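Local coordinates for protein aldehyde dehydrogenase (Listeria monocytogenes, PDB 3K9D) that probably oxidises aldehydes with NAD or NADP as the electron acceptor, at residues Thr183-Leu186 against Met187-Asp191; Glu283-Gln286 against Leu287-Ile291; Val303-Ser306 against Val307-Ala311. All coordinates share one frame; numbering follows the deposited sequence.

Following the chain from the N terminus, contact 1 comes first, over the last turns of helix 180-188 and the turn that leads into strand 192-197 of the mixed sheet. Contacts 2 and 3 lie in the other part of the fold, beside the seven-stranded parallel sheet that includes strand 223-226. Contact 2 runs along helix 281-291, and contact 3 covers the end of the loop before helix 307-313 and that helix's first turn. Each joins directly adjoining segments, so none closes a long loop, and the three follow in series without nesting or crossing. Contacts 2 and 3 touch where Leu-287 packs on Ile-310, whereas contact 1 stays about 25 Å from contact 2 and about 19 Å from contact 3, nearest atoms.

Contact 1. Residues Thr183-Leu186 against Met187-Asp191; sequences TDQL and MKHKD
The imidazole of His-189 meets the side-chain amide of Gln-185 in a van der Waals contact at the ring's carbon edge, where NE2 of Gln-185 lies near the ring plane, 3.3 Å from CD2 of His-189. Elsewhere on the rim, ND1 of His-189 accepts an in-plane hydrogen bond from the backbone N of Asp-191. This is the C-terminal end of helix 180-188, which hands the chain on to strand 192-197 in the mixed sheet of the dehydrogenase fold. The amide and ring planes are turned 64° apart, so the two groups do not stack. CG of Gln-185 is anti to the backbone N (chi1 175°), and a bend at chi2 swings the amide along the helix to the histidine; OE1 of Gln-185 bonds to Arg-15 of helix 6-28, which fixes the other branch of the amide. The last turn is held by i+4 to i backbone hydrogen bonds, ending with N of His-189 to O of Gln-185 at 3.0 Å. One step round the helix, the aliphatic part of Lys-188 runs across the carboxylate of Asp-184. The charged atoms are not in contact, NZ of Lys-188 being 4.6 Å from OD1 of Asp-184, so any attraction is probably modest. On the buried side, Met-187 packs against Ala-206 of helix 201-207 and Leu-186 against Ala-113 of strand 102-116. Bent at chi3, Met-187 turns its methyl back over the preceding turn, where CE of Met-187 comes 3.8 Å from O of Thr-183.

Contact 2. Residues Glu283-Gln286 against Leu287-Ile291; sequences EAVQ and LGKFI
With CG1 of Val-285 anti to the backbone N (chi1 167°) and CG of Lys-289 anti to its own carbonyl carbon (chi1 -69°), these two side chains lie alongside each other and point the same way. Lys-289 is extended beyond CG, which carries its methylene chain past the valine; CE of Lys-289 touches CG1 of Val-285 at 3.9 Å. The ammonium is hardly farther, NZ of Lys-289 standing 4.1 Å from the same methyl, so the apolar stem and the charged end both graze the branch. Nearer the backbone, CG of Lys-289 passes 3.4 Å from O of Val-285, the carbonyl that also accepts the hydrogen bond from N of Lys-289 at 3.0 Å. Four successive bonds of this kind, from Leu-287, Gly-288, Lys-289 and Phe-290 to the residues four places back, keep the turns in step; the last is the longest, N of Phe-290 to O of Gln-286 at 3.3 Å. A second donor reaches O of Ala-284, the hydroxyl of Tyr-338. While the valine and lysine ride on the exposed side, Leu-287 is buried against Ile-346 of strand 346-352 and Ile-310 of helix 307-313, and Phe-290 packs on Leu-313 of that helix. One exposed side and one buried side of this sort are typical of an amphipathic alpha-helix, here helix 281-291, flanking the parallel sheet of an alpha/beta domain.

Contact 3. Residues Val303-Ser306 against Val307-Ala311; sequences VGKS and VQHIA
The hydroxyl of Ser-306 takes a hydrogen bond from the backbone N of His-309, with N of His-309 3.0 Å from OG of Ser-306 and an angle of 158° at the hydrogen. The torsion chi1 of 76° sets OG between the backbone N and the carbonyl carbon, from where it faces the start of the helix. CB of His-309 also closes on the hydroxyl, 3.2 Å from OG of Ser-306. The carbonyl of the same serine opens the regular helical bonding, O of Ser-306 accepting a nearly straight bond from N of Ile-310 at 3.1 Å. Ser-306 is thus the N-cap of helix 307-313, its side chain accepting from an amide of the first turn. Just before the cap, Lys-305 lays its methylenes obliquely over one face of the His-309 ring in a CH-pi contact offset toward the rim, CD of Lys-305 lying 4.2 Å from the ring centroid and 19° off the normal. CB and CG of Lys-305 lie beside CD2 of His-309, and the bend at chi2 of the lysine lays CD over the ring and brings CE toward NE2. Beyond the ring, NZ of Lys-305 bonds to the carbonyl of Gly-63. One turn into the helix, Ile-310 is buried on Ala-344 and Pro-345, and CD1 of Ile-310 rests 3.5 Å from O of Lys-305, a buried carbonyl with no polar partner in the model.

Contact 1. Residues Thr183-Leu186 against Met187-Asp191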
# COMPACT_ATOMS: atom_id res chain seq x y z
N THR A 183 7.99 -16.36 12.93
CA THR A 183 7.48 -15.06 12.48
C THR A 183 7.95 -14.74 11.05
O THR A 183 7.24 -14.08 10.29
CB THR A 183 7.89 -13.93 13.44
OG1 THR A 183 7.33 -14.17 14.74
CG2 THR A 183 7.40 -12.58 12.93
N ASP A 184 9.16 -15.19 10.71
CA ASP A 184 9.64 -15.11 9.31
C ASP A 184 8.75 -15.91 8.36
O ASP A 184 8.46 -15.46 7.25
CB ASP A 184 11.07 -15.62 9.19
CG ASP A 184 11.64 -15.44 7.78
OD1 ASP A 184 11.85 -14.28 7.39
OD2 ASP A 184 11.85 -16.44 7.08
N GLN A 185 8.34 -17.10 8.79
CA GLN A 185 7.47 -17.96 8.01
C GLN A 185 6.09 -17.31 7.85
O GLN A 185 5.53 -17.33 6.76
CB GLN A 185 7.36 -19.37 8.64
CG GLN A 185 6.37 -20.35 7.96
CD GLN A 185 6.71 -20.67 6.48
OE1 GLN A 185 7.30 -21.69 6.19
NE2 GLN A 185 6.31 -19.79 5.57
N LEU A 186 5.59 -16.70 8.93
CA LEU A 186 4.30 -15.99 8.88
C LEU A 186 4.30 -14.86 7.87
O LEU A 186 3.34 -14.68 7.12
CB LEU A 186 3.89 -15.46 10.26
CG LEU A 186 2.58 -14.65 10.34
CD1 LEU A 186 1.33 -15.50 9.99
CD2 LEU A 186 2.40 -14.00 11.70
N MET A 187 5.39 -14.09 7.85
CA MET A 187 5.50 -12.95 6.97
C MET A 187 5.72 -13.40 5.51
O MET A 187 5.13 -12.82 4.61
CB MET A 187 6.63 -12.00 7.41
CG MET A 187 6.39 -11.22 8.71
SD MET A 187 7.69 -10.02 9.10
CE MET A 187 9.14 -11.07 9.09
N LYS A 188 6.58 -14.40 5.30
CA LYS A 188 6.98 -14.84 3.94
C LYS A 188 5.98 -15.74 3.21
O LYS A 188 5.98 -15.80 1.98
CB LYS A 188 8.36 -15.51 3.93
CG LYS A 188 9.54 -14.53 4.05
CD LYS A 188 10.89 -15.25 4.02
CE LYS A 188 12.07 -14.27 4.14
NZ LYS A 188 12.40 -13.55 2.87
N HIS A 189 5.12 -16.44 3.96
CA HIS A 189 4.15 -17.39 3.39
C HIS A 189 3.30 -16.83 2.25
O HIS A 189 2.87 -15.68 2.29
CB HIS A 189 3.23 -17.93 4.48
CG HIS A 189 2.78 -19.33 4.22
ND1 HIS A 189 1.71 -19.64 3.40
CD2 HIS A 189 3.26 -20.52 4.67
CE1 HIS A 189 1.55 -20.95 3.36
NE2 HIS A 189 2.48 -21.51 4.12
N LYS A 190 3.08 -17.67 1.25
CA LYS A 190 2.30 -17.35 0.06
C LYS A 190 0.82 -17.03 0.37
O LYS A 190 0.21 -16.15 -0.25
CB LYS A 190 2.39 -18.53 -0.92
CG LYS A 190 1.76 -18.31 -2.28
CD LYS A 190 1.34 -19.63 -2.91
CE LYS A 190 0.00 -19.49 -3.64
NZ LYS A 190 -0.00 -18.33 -4.59
N ASP A 191 0.27 -17.74 1.36
CA ASP A 191 -1.14 -17.58 1.74
C ASP A 191 -1.43 -16.40 2.69
O ASP A 191 -2.60 -15.99 2.86
CB ASP A 191 -1.68 -18.92 2.25
CG ASP A 191 -1.72 -19.95 1.16
OD1 ASP A 191 -2.01 -19.55 0.01
OD2 ASP A 191 -1.47 -21.15 1.42

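Contact 2. Residues Glu283-Gln286 against Leu287-Ile291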
# COMPACT_ATOMS: atom_id res chain seq x y z
N GLU A 283 22.71 15.55 36.21
CA GLU A 283 21.69 14.50 36.24
C GLU A 283 21.23 14.12 34.83
O GLU A 283 20.99 12.95 34.56
CB GLU A 283 20.46 14.95 37.03
CG GLU A 283 20.74 15.19 38.50
CD GLU A 283 19.53 15.72 39.23
OE1 GLU A 283 18.86 16.63 38.70
OE2 GLU A 283 19.26 15.21 40.33
N ALA A 284 21.08 15.13 33.96
CA ALA A 284 20.72 14.92 32.56
C ALA A 284 21.80 14.12 31.83
O ALA A 284 21.48 13.25 31.03
CB ALA A 284 20.48 16.24 31.87
N VAL A 285 23.06 14.43 32.10
CA VAL A 285 24.19 13.68 31.54
C VAL A 285 24.23 12.24 32.07
O VAL A 285 24.48 11.30 31.30
CB VAL A 285 25.54 14.40 31.82
CG1 VAL A 285 26.72 13.48 31.53
CG2 VAL A 285 25.65 15.66 30.98
N GLN A 286 23.98 12.07 33.37
CA GLN A 286 23.96 10.75 33.99
C GLN A 286 22.89 9.86 33.40
O GLN A 286 23.16 8.72 33.06
CB GLN A 286 23.75 10.86 35.51
CG GLN A 286 24.10 9.58 36.26
CD GLN A 286 24.31 9.82 37.75
OE1 GLN A 286 24.43 8.86 38.53
NE2 GLN A 286 24.37 11.08 38.15
N LEU A 287 21.67 10.38 33.27
CA LEU A 287 20.55 9.64 32.68
C LEU A 287 20.80 9.38 31.19
O LEU A 287 20.45 8.31 30.68
CB LEU A 287 19.22 10.39 32.92
CG LEU A 287 17.92 9.76 32.40
CD1 LEU A 287 17.66 8.41 33.03
CD2 LEU A 287 16.73 10.68 32.56
N GLY A 288 21.42 10.33 30.50
CA GLY A 288 21.78 10.16 29.08
C GLY A 288 22.74 9.01 28.82
O GLY A 288 22.56 8.25 27.86
N LYS A 289 23.75 8.88 29.67
CA LYS A 289 24.69 7.74 29.62
C LYS A 289 23.98 6.41 29.85
O LYS A 289 24.25 5.42 29.16
CB LYS A 289 25.82 7.93 30.64
CG LYS A 289 26.80 9.06 30.29
CD LYS A 289 27.89 9.20 31.34
CE LYS A 289 28.85 10.31 30.98
NZ LYS A 289 29.71 10.71 32.13
N PHE A 290 23.03 6.38 30.79
CA PHE A 290 22.23 5.17 31.05
C PHE A 290 21.25 4.77 29.92
O PHE A 290 21.14 3.59 29.56
CB PHE A 290 21.48 5.29 32.38
CG PHE A 290 20.67 4.07 32.72
CD1 PHE A 290 21.30 2.93 33.22
CD2 PHE A 290 19.30 4.05 32.51
CE1 PHE A 290 20.56 1.77 33.51
CE2 PHE A 290 18.55 2.91 32.81
CZ PHE A 290 19.18 1.77 33.30
N ILE A 291 20.54 5.77 29.38
CA ILE A 291 19.57 5.60 28.30
C ILE A 291 20.20 5.09 26.98
O ILE A 291 19.65 4.18 26.33
CB ILE A 291 18.82 6.94 28.01
CG1 ILE A 291 17.78 7.27 29.08
CG2 ILE A 291 18.09 6.89 26.69
CD1 ILE A 291 17.11 8.64 28.84

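Contact 3. Residues Val303-Ser306 against Val307-Ala311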
# COMPACT_ATOMS: atom_id res chain seq x y z
N VAL A 303 11.63 1.27 29.46
CA VAL A 303 10.36 1.25 28.72
C VAL A 303 9.16 0.93 29.60
O VAL A 303 9.13 -0.11 30.26
CB VAL A 303 10.43 0.27 27.50
CG1 VAL A 303 9.06 0.10 26.85
CG2 VAL A 303 11.46 0.78 26.47
N GLY A 304 8.20 1.86 29.62
CA GLY A 304 6.98 1.71 30.40
C GLY A 304 7.15 1.69 31.91
O GLY A 304 6.28 1.16 32.63
N LYS A 305 8.25 2.26 32.40
CA LYS A 305 8.55 2.23 33.83
C LYS A 305 8.30 3.58 34.48
O LYS A 305 8.33 4.61 33.82
CB LYS A 305 9.99 1.76 34.09
CG LYS A 305 10.33 0.36 33.56
CD LYS A 305 9.44 -0.74 34.14
CE LYS A 305 10.18 -2.07 34.22
NZ LYS A 305 9.43 -3.11 34.99
N SER A 306 8.05 3.55 35.79
CA SER A 306 7.81 4.75 36.56
C SER A 306 9.06 5.65 36.65
O SER A 306 10.19 5.19 36.46
CB SER A 306 7.37 4.37 37.96
OG SER A 306 8.49 3.93 38.70
N VAL A 307 8.82 6.92 36.95
CA VAL A 307 9.87 7.91 37.20
C VAL A 307 10.85 7.45 38.27
O VAL A 307 12.06 7.53 38.08
CB VAL A 307 9.25 9.28 37.59
CG1 VAL A 307 10.28 10.21 38.23
CG2 VAL A 307 8.63 9.93 36.36
N GLN A 308 10.30 6.93 39.37
CA GLN A 308 11.11 6.44 40.49
C GLN A 308 11.98 5.27 40.07
O GLN A 308 13.15 5.25 40.39
CB GLN A 308 10.21 6.05 41.68
CG GLN A 308 9.61 7.24 42.42
CD GLN A 308 10.65 8.26 42.82
OE1 GLN A 308 11.67 7.92 43.42
NE2 GLN A 308 10.41 9.52 42.49
N HIS A 309 11.39 4.32 39.33
CA HIS A 309 12.09 3.11 38.86
C HIS A 309 13.32 3.46 38.01
O HIS A 309 14.42 2.93 38.24
CB HIS A 309 11.12 2.24 38.06
CG HIS A 309 11.71 0.94 37.59
ND1 HIS A 309 11.55 -0.24 38.29
CD2 HIS A 309 12.42 0.63 36.49
CE1 HIS A 309 12.15 -1.22 37.64
NE2 HIS A 309 12.70 -0.71 36.55
N ILE A 310 13.12 4.37 37.06
CA ILE A 310 14.15 4.88 36.15
C ILE A 310 15.23 5.65 36.92
O ILE A 310 16.43 5.48 36.67
CB ILE A 310 13.54 5.79 35.05
CG1 ILE A 310 12.62 4.98 34.13
CG2 ILE A 310 14.62 6.51 34.24
CD1 ILE A 310 11.61 5.82 33.37
N ALA A 311 14.78 6.47 37.87
CA ALA A 311 15.67 7.26 38.70
C ALA A 311 16.60 6.34 39.48
O ALA A 311 17.79 6.60 39.53
CB ALA A 311 14.88 8.16 39.64